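Side-chain contacts in putative peptidase (Bacteroides fragilis, PDB 5DYN), which is a clostripain-family cysteine protease, probably responsible for activating the Bacteroides fragilis toxin by proteolytic cleavage: residues 37-42 with 225-230; 215-218 with 223-226; 25-30 with 80-85; 145-150 with 156-161. All coordinates share one frame; numbering follows the deposited sequence.

Interaction 1 of 4, residues 37-42 with 225-230. Unlike the reference sequence in segment 225-230: T225 (reference Ala). With NA (sodium ion), chain G.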
loop_
_atom_site.group_PDB
_atom_site.type_symbol
_atom_site.label_atom_id
_atom_site.label_comp_id
_atom_site.label_asym_id
_atom_site.label_seq_id
_atom_site.Cartn_x
_atom_site.Cartn_y
_atom_site.Cartn_z
ATOM N N ALA B 37 -5.602 2.748 0.943
ATOM C CA ALA B 37 -7.011 2.855 1.289
ATOM C C ALA B 37 -7.163 3.221 2.758
ATOM O O ALA B 37 -6.362 2.803 3.594
ATOM C CB ALA B 37 -7.732 1.552 0.988
ATOM N N VAL B 38 -8.195 3.999 3.069
ATOM C CA VAL B 38 -8.437 4.424 4.442
ATOM C C VAL B 38 -8.656 3.207 5.348
ATOM O O VAL B 38 -8.269 3.214 6.514
ATOM C CB VAL B 38 -9.647 5.395 4.528
ATOM C CG1 VAL B 38 -10.925 4.737 4.018
ATOM C CG2 VAL B 38 -9.828 5.915 5.946
ATOM N N GLU B 39 -9.239 2.149 4.792
ATOM C CA GLU B 39 -9.534 0.945 5.557
ATOM C C GLU B 39 -8.269 0.157 5.876
ATOM O O GLU B 39 -8.177 -0.495 6.917
ATOM C CB GLU B 39 -10.522 0.061 4.799
ATOM C CG GLU B 39 -11.856 0.736 4.505
ATOM C CD GLU B 39 -11.866 1.483 3.175
ATOM O OE1 GLU B 39 -10.785 1.675 2.574
ATOM O OE2 GLU B 39 -12.962 1.880 2.732
ATOM N N VAL B 40 -7.297 0.210 4.976
ATOM C CA VAL B 40 -6.019 -0.448 5.211
ATOM C C VAL B 40 -5.174 0.397 6.156
ATOM O O VAL B 40 -4.541 -0.124 7.077
ATOM C CB VAL B 40 -5.259 -0.690 3.897
ATOM C CG1 VAL B 40 -3.918 -1.356 4.167
ATOM C CG2 VAL B 40 -6.106 -1.537 2.954
ATOM N N ALA B 41 -5.181 1.706 5.925
ATOM C CA ALA B 41 -4.478 2.645 6.787
ATOM C C ALA B 41 -4.956 2.529 8.229
ATOM O O ALA B 41 -4.146 2.482 9.154
ATOM C CB ALA B 41 -4.661 4.067 6.284
ATOM N N TYR B 42 -6.269 2.474 8.421
ATOM C CA TYR B 42 -6.812 2.387 9.771
ATOM C C TYR B 42 -6.498 1.035 10.398
ATOM O O TYR B 42 -6.129 0.964 11.566
ATOM C CB TYR B 42 -8.325 2.628 9.785
ATOM C CG TYR B 42 -8.890 2.683 11.190
ATOM C CD1 TYR B 42 -8.893 3.870 11.912
ATOM C CD2 TYR B 42 -9.398 1.544 11.803
ATOM C CE1 TYR B 42 -9.396 3.923 13.201
ATOM C CE2 TYR B 42 -9.900 1.588 13.091
ATOM C CZ TYR B 42 -9.896 2.778 13.787
ATOM O OH TYR B 42 -10.397 2.823 15.070
ATOM N N THR B 225 -21.839 -6.424 2.767
ATOM C CA THR B 225 -21.797 -7.234 3.975
ATOM C C THR B 225 -20.357 -7.424 4.437
ATOM O O THR B 225 -20.052 -7.277 5.620
ATOM C CB THR B 225 -22.457 -8.612 3.748
ATOM O OG1 THR B 225 -23.849 -8.438 3.453
ATOM C CG2 THR B 225 -22.320 -9.484 4.984
ATOM N N SER B 226 -19.474 -7.743 3.493
ATOM C CA SER B 226 -18.055 -7.931 3.792
ATOM C C SER B 226 -17.424 -6.678 4.391
ATOM O O SER B 226 -16.537 -6.764 5.234
ATOM C CB SER B 226 -17.290 -8.327 2.530
ATOM O OG SER B 226 -17.787 -9.534 1.985
ATOM N N TYR B 227 -17.888 -5.515 3.946
ATOM C CA TYR B 227 -17.347 -4.244 4.412
ATOM C C TYR B 227 -17.649 -4.023 5.891
ATOM O O TYR B 227 -16.953 -3.267 6.568
ATOM C CB TYR B 227 -17.908 -3.090 3.578
ATOM C CG TYR B 227 -17.186 -1.775 3.771
ATOM C CD1 TYR B 227 -15.830 -1.662 3.499
ATOM C CD2 TYR B 227 -17.863 -0.643 4.209
ATOM C CE1 TYR B 227 -15.166 -0.466 3.665
ATOM C CE2 TYR B 227 -17.204 0.563 4.378
ATOM C CZ TYR B 227 -15.853 0.644 4.103
ATOM O OH TYR B 227 -15.181 1.836 4.262
ATOM N N GLN B 228 -18.682 -4.691 6.394
ATOM C CA GLN B 228 -19.028 -4.593 7.808
ATOM C C GLN B 228 -18.008 -5.310 8.692
ATOM O O GLN B 228 -18.083 -5.243 9.918
ATOM C CB GLN B 228 -20.422 -5.164 8.060
ATOM C CG GLN B 228 -21.504 -4.531 7.210
ATOM C CD GLN B 228 -22.887 -5.031 7.574
ATOM O OE1 GLN B 228 -23.461 -5.866 6.876
ATOM N NE2 GLN B 228 -23.432 -4.517 8.670
ATOM N N GLN B 229 -17.053 -5.991 8.063
ATOM C CA GLN B 229 -16.017 -6.714 8.789
ATOM C C GLN B 229 -14.781 -5.853 9.011
ATOM O O GLN B 229 -13.963 -6.149 9.881
ATOM C CB GLN B 229 -15.633 -7.992 8.042
ATOM C CG GLN B 229 -16.813 -8.885 7.714
ATOM C CD GLN B 229 -16.415 -10.107 6.911
ATOM O OE1 GLN B 229 -15.241 -10.302 6.597
ATOM N NE2 GLN B 229 -17.394 -10.939 6.575
ATOM N N THR B 230 -14.640 -4.793 8.225
ATOM C CA THR B 230 -13.500 -3.898 8.382
ATOM C C THR B 230 -13.632 -3.112 9.681
ATOM O O THR B 230 -14.742 -2.812 10.123
ATOM C CB THR B 230 -13.364 -2.920 7.193
ATOM O OG1 THR B 230 -14.475 -2.018 7.175
ATOM C CG2 THR B 230 -13.322 -3.677 5.886
HETATM NA NA NA G . -15.303 4.594 4.324
#
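Beside a sodium site, E39 of helix 38-43 meets Y227, a ligand of the ion. These two side chains carry the small, buried contact. OE2 of E39 stands 2.7 Å from OH of Y227. The carboxylate arrives at the rim of the phenol, near the ring plane, and its own plane is turned 74° to the ring. A bend at chi2 (90°) turns the E39 chain so that CG also lies alongside the ring, 3.6 Å from CE1 of Y227. OH of Y227 is 2.8 Å from the sodium ion, whose site also includes T213, W232 and W238. OE2 of E39 has a second partner, the backbone N of Y214. Over one face of the ring, toward its rim, lies OG1 of T230. N of T230 closes the type I turn 227-230 on the carbonyl O of Y227; its OG1 adds a 2.8 Å bond to that oxygen and caps N of Y233. W122 of the other chain meets the Y227 ring edge-to-face. The Y227 hydroxyl meets a carboxylate oxygen and the cation at about a right angle to each other. The ion would probably polarise the Y227 oxygen, and E39's short approach suggests a shared proton.

Interaction 2 of 4, residues 215-218 with 223-226. Unlike the reference sequence in segment 223-226: T225 (reference Ala).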
loop_
_atom_site.group_PDB
_atom_site.type_symbol
_atom_site.label_atom_id
_atom_site.label_comp_id
_atom_site.label_asym_id
_atom_site.label_seq_id
_atom_site.Cartn_x
_atom_site.Cartn_y
_atom_site.Cartn_z
ATOM N N ILE B 215 -17.458 2.427 -1.287
ATOM C CA ILE B 215 -18.803 2.982 -1.306
ATOM C C ILE B 215 -19.787 1.862 -1.607
ATOM O O ILE B 215 -19.630 1.149 -2.599
ATOM C CB ILE B 215 -18.958 4.109 -2.351
ATOM C CG1 ILE B 215 -17.949 5.231 -2.099
ATOM C CG2 ILE B 215 -20.374 4.661 -2.329
ATOM C CD1 ILE B 215 -17.999 6.339 -3.119
ATOM N N PRO B 216 -20.792 1.688 -0.735
ATOM C CA PRO B 216 -21.833 0.672 -0.922
ATOM C C PRO B 216 -22.584 0.844 -2.243
ATOM O O PRO B 216 -22.703 1.957 -2.758
ATOM C CB PRO B 216 -22.762 0.901 0.273
ATOM C CG PRO B 216 -21.887 1.504 1.311
ATOM C CD PRO B 216 -20.934 2.384 0.554
ATOM N N ARG B 217 -23.083 -0.264 -2.778
ATOM C CA ARG B 217 -23.761 -0.268 -4.065
ATOM C C ARG B 217 -24.796 -1.384 -4.079
ATOM O O ARG B 217 -24.565 -2.457 -3.522
ATOM C CB ARG B 217 -22.752 -0.453 -5.199
ATOM C CG ARG B 217 -22.029 -1.789 -5.121
ATOM C CD ARG B 217 -20.606 -1.693 -5.603
ATOM N NE ARG B 217 -19.853 -0.675 -4.881
ATOM C CZ ARG B 217 -18.667 -0.229 -5.275
ATOM N NH1 ARG B 217 -18.115 -0.721 -6.375
ATOM N NH2 ARG B 217 -18.035 0.704 -4.578
ATOM N N MET B 218 -25.937 -1.123 -4.708
ATOM C CA MET B 218 -27.030 -2.088 -4.764
ATOM C C MET B 218 -26.607 -3.398 -5.425
ATOM O O MET B 218 -27.108 -4.467 -5.080
ATOM C CB MET B 218 -28.225 -1.493 -5.517
ATOM C CG MET B 218 -28.934 -0.366 -4.786
ATOM S SD MET B 218 -29.677 -0.904 -3.235
ATOM C CE MET B 218 -30.379 0.634 -2.645
ATOM N N LEU B 223 -20.673 -7.792 -0.926
ATOM C CA LEU B 223 -19.501 -6.964 -0.652
ATOM C C LEU B 223 -19.823 -5.880 0.378
ATOM O O LEU B 223 -18.961 -5.494 1.169
ATOM C CB LEU B 223 -18.974 -6.328 -1.942
ATOM C CG LEU B 223 -17.602 -5.651 -1.868
ATOM C CD1 LEU B 223 -16.526 -6.633 -1.429
ATOM C CD2 LEU B 223 -17.240 -5.033 -3.208
ATOM N N ASN B 224 -21.062 -5.392 0.361
ATOM C CA ASN B 224 -21.530 -4.466 1.387
ATOM C C ASN B 224 -21.504 -5.136 2.757
ATOM O O ASN B 224 -21.190 -4.507 3.769
ATOM C CB ASN B 224 -22.943 -3.968 1.075
ATOM C CG ASN B 224 -23.045 -3.309 -0.289
ATOM O OD1 ASN B 224 -22.064 -2.779 -0.813
ATOM N ND2 ASN B 224 -24.238 -3.339 -0.871
ATOM N N THR B 225 -21.839 -6.424 2.767
ATOM C CA THR B 225 -21.797 -7.234 3.975
ATOM C C THR B 225 -20.357 -7.424 4.437
ATOM O O THR B 225 -20.052 -7.277 5.620
ATOM C CB THR B 225 -22.457 -8.612 3.748
ATOM O OG1 THR B 225 -23.849 -8.438 3.453
ATOM C CG2 THR B 225 -22.320 -9.484 4.984
ATOM N N SER B 226 -19.474 -7.743 3.493
ATOM C CA SER B 226 -18.055 -7.931 3.792
ATOM C C SER B 226 -17.424 -6.678 4.391
ATOM O O SER B 226 -16.537 -6.764 5.234
ATOM C CB SER B 226 -17.290 -8.327 2.530
ATOM O OG SER B 226 -17.787 -9.534 1.985
#
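The backbone at P216 and R217 is extended and runs past helix 221-227, with the CA atoms of P216 and N224 5.6 Å apart. N224 makes the contact. Its side chain points from the helix at the passing strand-like segment and meets the backbone N-H and C=O of R217. ND2 donates to the carbonyl O of R217 at 2.8 Å, and the N-H...O angle of 170° makes this bond nearly straight. The acceptor lies almost in the amide plane of N224, but the donor sits 40° above the carbonyl plane of R217. In return, the backbone N of R217 gives a weak bond to OD1 of N224 at 3.4 Å. OD1 also accepts a hydrogen bond from OH of Y214, its stronger partner, outside the two segments. The same oxygen lies over the backbone of P216, 3.5 Å from its CA. With CG beside the backbone N (chi1 -57°), the N224 amide is turned back toward the start of the helix and the backbone of R217.

The R217 side chain takes another course. It folds back along its own segment and grips the carbonyl O of I215 side-on, with NE at 2.9 Å and NH2 at 2.6 Å. That oxygen lies in the guanidinium plane. NH1 continues to the carbonyl O of Q155. The pairing of one asparagine amide with the N-H and C=O of one extended residue resembles the way a neighbouring strand would pair. Here it ties the loop after strand 212-213 to the helix that follows it.

Interaction 3 of 4, residues 25-30 with 80-85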
loop_
_atom_site.group_PDB
_atom_site.type_symbol
_atom_site.label_atom_id
_atom_site.label_comp_id
_atom_site.label_asym_id
_atom_site.label_seq_id
_atom_site.Cartn_x
_atom_site.Cartn_y
_atom_site.Cartn_z
ATOM N N LEU B 25 7.182 0.221 13.010
ATOM C CA LEU B 25 7.836 0.570 11.758
ATOM C C LEU B 25 7.767 2.064 11.474
ATOM O O LEU B 25 6.782 2.720 11.799
ATOM C CB LEU B 25 7.203 -0.217 10.610
ATOM C CG LEU B 25 7.174 -1.733 10.815
ATOM C CD1 LEU B 25 6.360 -2.411 9.729
ATOM C CD2 LEU B 25 8.589 -2.292 10.851
ATOM N N ASP B 26 8.822 2.604 10.874
ATOM C CA ASP B 26 8.795 3.991 10.430
ATOM C C ASP B 26 7.809 4.131 9.278
ATOM O O ASP B 26 7.036 5.089 9.213
ATOM C CB ASP B 26 10.189 4.460 10.003
ATOM C CG ASP B 26 10.166 5.820 9.321
ATOM O OD1 ASP B 26 9.333 6.671 9.704
ATOM O OD2 ASP B 26 10.980 6.040 8.399
ATOM N N PHE B 27 7.837 3.158 8.373
ATOM C CA PHE B 27 6.973 3.181 7.203
ATOM C C PHE B 27 6.497 1.783 6.832
ATOM O O PHE B 27 7.204 0.798 7.047
ATOM C CB PHE B 27 7.698 3.820 6.013
ATOM C CG PHE B 27 9.012 3.165 5.670
ATOM C CD1 PHE B 27 9.054 2.034 4.865
ATOM C CD2 PHE B 27 10.207 3.689 6.140
ATOM C CE1 PHE B 27 10.261 1.433 4.548
ATOM C CE2 PHE B 27 11.416 3.093 5.825
ATOM C CZ PHE B 27 11.443 1.965 5.029
ATOM N N LEU B 28 5.289 1.707 6.284
ATOM C CA LEU B 28 4.801 0.483 5.664
ATOM C C LEU B 28 4.630 0.732 4.171
ATOM O O LEU B 28 3.606 1.252 3.731
ATOM C CB LEU B 28 3.481 0.022 6.289
ATOM C CG LEU B 28 3.558 -0.749 7.611
ATOM C CD1 LEU B 28 3.877 0.177 8.772
ATOM C CD2 LEU B 28 2.262 -1.507 7.868
ATOM N N PHE B 29 5.649 0.374 3.398
ATOM C CA PHE B 29 5.635 0.618 1.962
ATOM C C PHE B 29 5.007 -0.561 1.224
ATOM O O PHE B 29 5.584 -1.648 1.163
ATOM C CB PHE B 29 7.057 0.882 1.451
ATOM C CG PHE B 29 7.144 1.096 -0.038
ATOM C CD1 PHE B 29 6.092 1.664 -0.742
ATOM C CD2 PHE B 29 8.282 0.719 -0.734
ATOM C CE1 PHE B 29 6.175 1.851 -2.108
ATOM C CE2 PHE B 29 8.370 0.904 -2.100
ATOM C CZ PHE B 29 7.314 1.472 -2.788
ATOM N N PHE B 30 3.821 -0.335 0.667
ATOM C CA PHE B 30 3.148 -1.339 -0.149
ATOM C C PHE B 30 3.400 -1.106 -1.633
ATOM O O PHE B 30 2.673 -0.355 -2.286
ATOM C CB PHE B 30 1.642 -1.341 0.121
ATOM C CG PHE B 30 1.248 -2.087 1.361
ATOM C CD1 PHE B 30 1.339 -1.490 2.604
ATOM C CD2 PHE B 30 0.779 -3.387 1.280
ATOM C CE1 PHE B 30 0.975 -2.176 3.746
ATOM C CE2 PHE B 30 0.414 -4.080 2.419
ATOM C CZ PHE B 30 0.513 -3.472 3.653
ATOM N N LEU B 80 8.670 10.073 3.013
ATOM C CA LEU B 80 8.499 11.095 1.984
ATOM C C LEU B 80 9.487 10.887 0.844
ATOM O O LEU B 80 9.142 11.036 -0.329
ATOM C CB LEU B 80 8.672 12.493 2.578
ATOM C CG LEU B 80 7.536 13.017 3.457
ATOM C CD1 LEU B 80 7.909 14.364 4.050
ATOM C CD2 LEU B 80 6.246 13.119 2.658
ATOM N N LYS B 81 10.721 10.540 1.196
ATOM C CA LYS B 81 11.761 10.346 0.201
ATOM C C LYS B 81 11.488 9.102 -0.643
ATOM O O LYS B 81 11.760 9.096 -1.841
ATOM C CB LYS B 81 13.128 10.264 0.875
ATOM C CG LYS B 81 13.618 11.609 1.397
ATOM C CD LYS B 81 14.757 11.445 2.382
ATOM C CE LYS B 81 15.320 12.788 2.813
ATOM N NZ LYS B 81 15.960 13.508 1.674
ATOM N N ILE B 82 10.939 8.061 -0.020
ATOM C CA ILE B 82 10.508 6.869 -0.751
ATOM C C ILE B 82 9.464 7.230 -1.805
ATOM O O ILE B 82 9.578 6.846 -2.971
ATOM C CB ILE B 82 9.918 5.798 0.190
ATOM C CG1 ILE B 82 11.005 5.199 1.084
ATOM C CG2 ILE B 82 9.247 4.690 -0.614
ATOM C CD1 ILE B 82 10.461 4.366 2.226
ATOM N N ALA B 83 8.451 7.981 -1.385
ATOM C CA ALA B 83 7.369 8.384 -2.274
ATOM C C ALA B 83 7.858 9.280 -3.407
ATOM O O ALA B 83 7.533 9.047 -4.573
ATOM C CB ALA B 83 6.279 9.085 -1.491
ATOM N N SER B 84 8.632 10.304 -3.060
ATOM C CA SER B 84 9.130 11.252 -4.056
ATOM C C SER B 84 10.051 10.567 -5.065
ATOM O O SER B 84 10.002 10.874 -6.254
ATOM C CB SER B 84 9.857 12.416 -3.379
ATOM O OG SER B 84 10.933 11.955 -2.581
ATOM N N CYS B 85 10.878 9.638 -4.590
ATOM C CA CYS B 85 11.733 8.850 -5.481
ATOM C C CYS B 85 10.900 8.043 -6.464
ATOM O O CYS B 85 11.145 8.072 -7.669
ATOM C CB CYS B 85 12.639 7.909 -4.684
ATOM S SG CYS B 85 14.063 8.703 -3.921
#
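The rings of F27 and F29 each have one face covered by I82, and each face meets a different methyl. This is strand-to-helix packing in an alpha/beta fold: strand 25-31 belongs to the mixed sheet, and helix 78-92 lies against it. CD1 of I82 sits over the centre of the F27 ring, 3.6 Å from the centroid and 5° off the ring normal. CG2 of I82 stands over the F29 ring in the same manner, 4.0 Å from its centroid. Both are CH-pi contacts. At the edge of the F27 ring, in its plane, lies OD2 of D26, which also forms a salt bridge with R16 of the other chain.

The isoleucine reaches both rings because its branches diverge at CB. CG2 is anti to the backbone N, while CG1 lies beside it (chi1 -69°) and carries CD1 across to F27. The two phenylalanines, two residues apart on the strand, both point toward the helix. I52 of the adjacent strand 50-53 touches all three side chains, and M72 of helix 65-72 also packs on I82. The contact is apolar and buried. L28, F29 and F30 pair in parallel with a strand of the other chain, so the sheet continues across the subunit boundary. The closest atoms between F27 and I82 are CE1 and CD1, at 3.7 Å.

Interaction 4 of 4, residues 145-150 with 156-161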
loop_
_atom_site.group_PDB
_atom_site.type_symbol
_atom_site.label_atom_id
_atom_site.label_comp_id
_atom_site.label_asym_id
_atom_site.label_seq_id
_atom_site.Cartn_x
_atom_site.Cartn_y
_atom_site.Cartn_z
ATOM N N VAL B 145 -16.611 12.377 -8.528
ATOM C CA VAL B 145 -15.833 11.710 -7.489
ATOM C C VAL B 145 -14.867 10.725 -8.130
ATOM O O VAL B 145 -15.289 9.703 -8.673
ATOM C CB VAL B 145 -16.725 10.960 -6.482
ATOM C CG1 VAL B 145 -15.867 10.284 -5.421
ATOM C CG2 VAL B 145 -17.728 11.907 -5.843
ATOM N N MET B 146 -13.577 11.045 -8.072
ATOM C CA MET B 146 -12.540 10.225 -8.693
ATOM C C MET B 146 -12.662 8.769 -8.289
ATOM O O MET B 146 -12.747 8.446 -7.103
ATOM C CB MET B 146 -11.145 10.735 -8.326
ATOM C CG MET B 146 -10.014 9.856 -8.854
ATOM S SD MET B 146 -9.964 9.809 -10.660
ATOM C CE MET B 146 -8.717 8.552 -10.945
ATOM N N CYS B 147 -12.690 7.895 -9.288
ATOM C CA CYS B 147 -12.699 6.462 -9.051
ATOM C C CYS B 147 -11.337 5.888 -9.408
ATOM O O CYS B 147 -10.918 5.952 -10.565
ATOM C CB CYS B 147 -13.795 5.782 -9.867
ATOM S SG CYS B 147 -13.996 4.023 -9.520
ATOM N N TYR B 148 -10.645 5.341 -8.412
ATOM C CA TYR B 148 -9.320 4.764 -8.623
ATOM C C TYR B 148 -9.400 3.372 -9.247
ATOM O O TYR B 148 -8.387 2.817 -9.673
ATOM C CB TYR B 148 -8.545 4.687 -7.305
ATOM C CG TYR B 148 -8.283 6.021 -6.646
ATOM C CD1 TYR B 148 -7.461 6.971 -7.247
ATOM C CD2 TYR B 148 -8.842 6.324 -5.410
ATOM C CE1 TYR B 148 -7.216 8.191 -6.641
ATOM C CE2 TYR B 148 -8.600 7.538 -4.793
ATOM C CZ TYR B 148 -7.787 8.468 -5.412
ATOM O OH TYR B 148 -7.548 9.675 -4.795
ATOM N N ASP B 149 -10.606 2.811 -9.285
ATOM C CA ASP B 149 -10.817 1.467 -9.808
ATOM C C ASP B 149 -11.400 1.526 -11.215
ATOM O O ASP B 149 -12.566 1.865 -11.407
ATOM C CB ASP B 149 -11.733 0.672 -8.875
ATOM C CG ASP B 149 -11.715 -0.823 -9.160
ATOM O OD1 ASP B 149 -11.355 -1.224 -10.290
ATOM O OD2 ASP B 149 -12.066 -1.601 -8.246
ATOM N N ARG B 150 -10.579 1.173 -12.197
ATOM C CA ARG B 150 -10.944 1.324 -13.599
ATOM C C ARG B 150 -11.622 0.078 -14.162
ATOM O O ARG B 150 -11.956 0.024 -15.344
ATOM C CB ARG B 150 -9.702 1.671 -14.415
ATOM C CG ARG B 150 -9.149 3.043 -14.079
ATOM C CD ARG B 150 -10.062 4.109 -14.647
ATOM N NE ARG B 150 -10.407 5.137 -13.674
ATOM C CZ ARG B 150 -11.136 6.211 -13.962
ATOM N NH1 ARG B 150 -11.590 6.393 -15.194
ATOM N NH2 ARG B 150 -11.411 7.105 -13.019
ATOM N N TYR B 156 -14.203 -0.600 -6.976
ATOM C CA TYR B 156 -14.109 -0.717 -5.523
ATOM C C TYR B 156 -13.707 0.571 -4.819
ATOM O O TYR B 156 -14.206 0.873 -3.740
ATOM C CB TYR B 156 -13.097 -1.800 -5.144
ATOM C CG TYR B 156 -13.484 -3.209 -5.526
ATOM C CD1 TYR B 156 -14.808 -3.552 -5.768
ATOM C CD2 TYR B 156 -12.518 -4.202 -5.631
ATOM C CE1 TYR B 156 -15.158 -4.848 -6.111
ATOM C CE2 TYR B 156 -12.854 -5.497 -5.973
ATOM C CZ TYR B 156 -14.173 -5.816 -6.211
ATOM O OH TYR B 156 -14.499 -7.108 -6.552
ATOM N N TYR B 157 -12.792 1.319 -5.424
ATOM C CA TYR B 157 -12.108 2.388 -4.707
ATOM C C TYR B 157 -12.403 3.778 -5.258
ATOM O O TYR B 157 -12.127 4.069 -6.422
ATOM C CB TYR B 157 -10.599 2.134 -4.727
ATOM C CG TYR B 157 -10.238 0.684 -4.513
ATOM C CD1 TYR B 157 -10.252 0.125 -3.240
ATOM C CD2 TYR B 157 -9.894 -0.132 -5.584
ATOM C CE1 TYR B 157 -9.931 -1.206 -3.040
ATOM C CE2 TYR B 157 -9.573 -1.463 -5.393
ATOM C CZ TYR B 157 -9.592 -1.994 -4.119
ATOM O OH TYR B 157 -9.270 -3.316 -3.924
ATOM N N TYR B 158 -12.959 4.633 -4.406
ATOM C CA TYR B 158 -13.201 6.028 -4.751
ATOM C C TYR B 158 -12.414 6.944 -3.826
ATOM O O TYR B 158 -12.039 6.549 -2.725
ATOM C CB TYR B 158 -14.686 6.363 -4.660
ATOM C CG TYR B 158 -15.537 5.727 -5.729
ATOM C CD1 TYR B 158 -16.025 4.437 -5.577
ATOM C CD2 TYR B 158 -15.863 6.422 -6.888
ATOM C CE1 TYR B 158 -16.813 3.853 -6.554
ATOM C CE2 TYR B 158 -16.651 5.848 -7.867
ATOM C CZ TYR B 158 -17.121 4.564 -7.696
ATOM O OH TYR B 158 -17.904 3.987 -8.668
ATOM N N ASP B 159 -12.168 8.170 -4.270
ATOM C CA ASP B 159 -11.458 9.132 -3.441
ATOM C C ASP B 159 -12.313 9.544 -2.244
ATOM O O ASP B 159 -13.434 10.019 -2.406
ATOM C CB ASP B 159 -11.061 10.357 -4.260
ATOM C CG ASP B 159 -10.247 11.346 -3.457
ATOM O OD1 ASP B 159 -9.037 11.101 -3.266
ATOM O OD2 ASP B 159 -10.820 12.363 -3.014
ATOM N N LEU B 160 -11.774 9.352 -1.043
ATOM C CA LEU B 160 -12.507 9.628 0.189
ATOM C C LEU B 160 -12.900 11.095 0.317
ATOM O O LEU B 160 -14.049 11.413 0.632
ATOM C CB LEU B 160 -11.678 9.205 1.405
ATOM C CG LEU B 160 -12.248 9.574 2.777
ATOM C CD1 LEU B 160 -13.551 8.840 3.032
ATOM C CD2 LEU B 160 -11.238 9.282 3.877
ATOM N N ASP B 161 -11.945 11.983 0.069
ATOM C CA ASP B 161 -12.184 13.412 0.210
ATOM C C ASP B 161 -13.277 13.916 -0.730
ATOM O O ASP B 161 -14.155 14.674 -0.318
ATOM C CB ASP B 161 -10.895 14.194 -0.032
ATOM C CG ASP B 161 -11.129 15.689 -0.104
ATOM O OD1 ASP B 161 -11.199 16.328 0.969
ATOM O OD2 ASP B 161 -11.246 16.222 -1.229
#
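C147 and Y158 face each other across a single antiparallel bridge, as a non-hydrogen-bonded pair. SG of C147 lies over one face of the Y158 ring, 3.8 Å from its centroid and shifted toward the rim. This is a sulfur-aromatic contact. CB of C147 adds a 3.5 Å contact with CE2 of Y158. Backbone bonds flank the pair: N of D159 to O of M146 at 2.9 Å, and N of Y148 to O of Y157 at 2.8 Å. Y148 and D159 meet at an oblique angle, with ring and carboxylate planes 67° apart. OH of Y148 donates to OD1 of D159 at 2.6 Å, on the anti side of the carboxylate. OD1 also accepts from N of K209, while OD2 caps N of R162. D149 and Y156 run side by side. D149 sets CG anti to its N (chi1 -165°), and OD2 receives N of Y156 at 2.7 Å from above the carboxylate plane. R151 forms a salt bridge with the same oxygen. The Y157 ring stacks on F34, and its OH bonds to E120 of the other chain. The chain doubles back between 150 and 156 to form the bridge, then enters helix 160-167 with D159 as N-cap.

In the fold
All four contacts belong to the C-terminal piece of the longer protease. Interactions 1 and 2 share helix 221-227, and their centres are 11 Å apart. Interaction 4 touches both: CD2 of L160 packs on CG2 of V38 at 4.2 Å, and CD1 of I215 reaches CG of Y158 at 3.6 Å. Strand 212-213 connects this group, since it pairs with strand 158-159 and its T213 joins Y227 at the sodium site. The side chain of Y157 in interaction 4 comes, by its nearest atom, to about 3 Å from a bound sodium ion. Interaction 3 stands apart on the sheet, about 31 Å centre to centre from interaction 2. Its strand 25-31 leads along the chain to helix 38-43 of interaction 1.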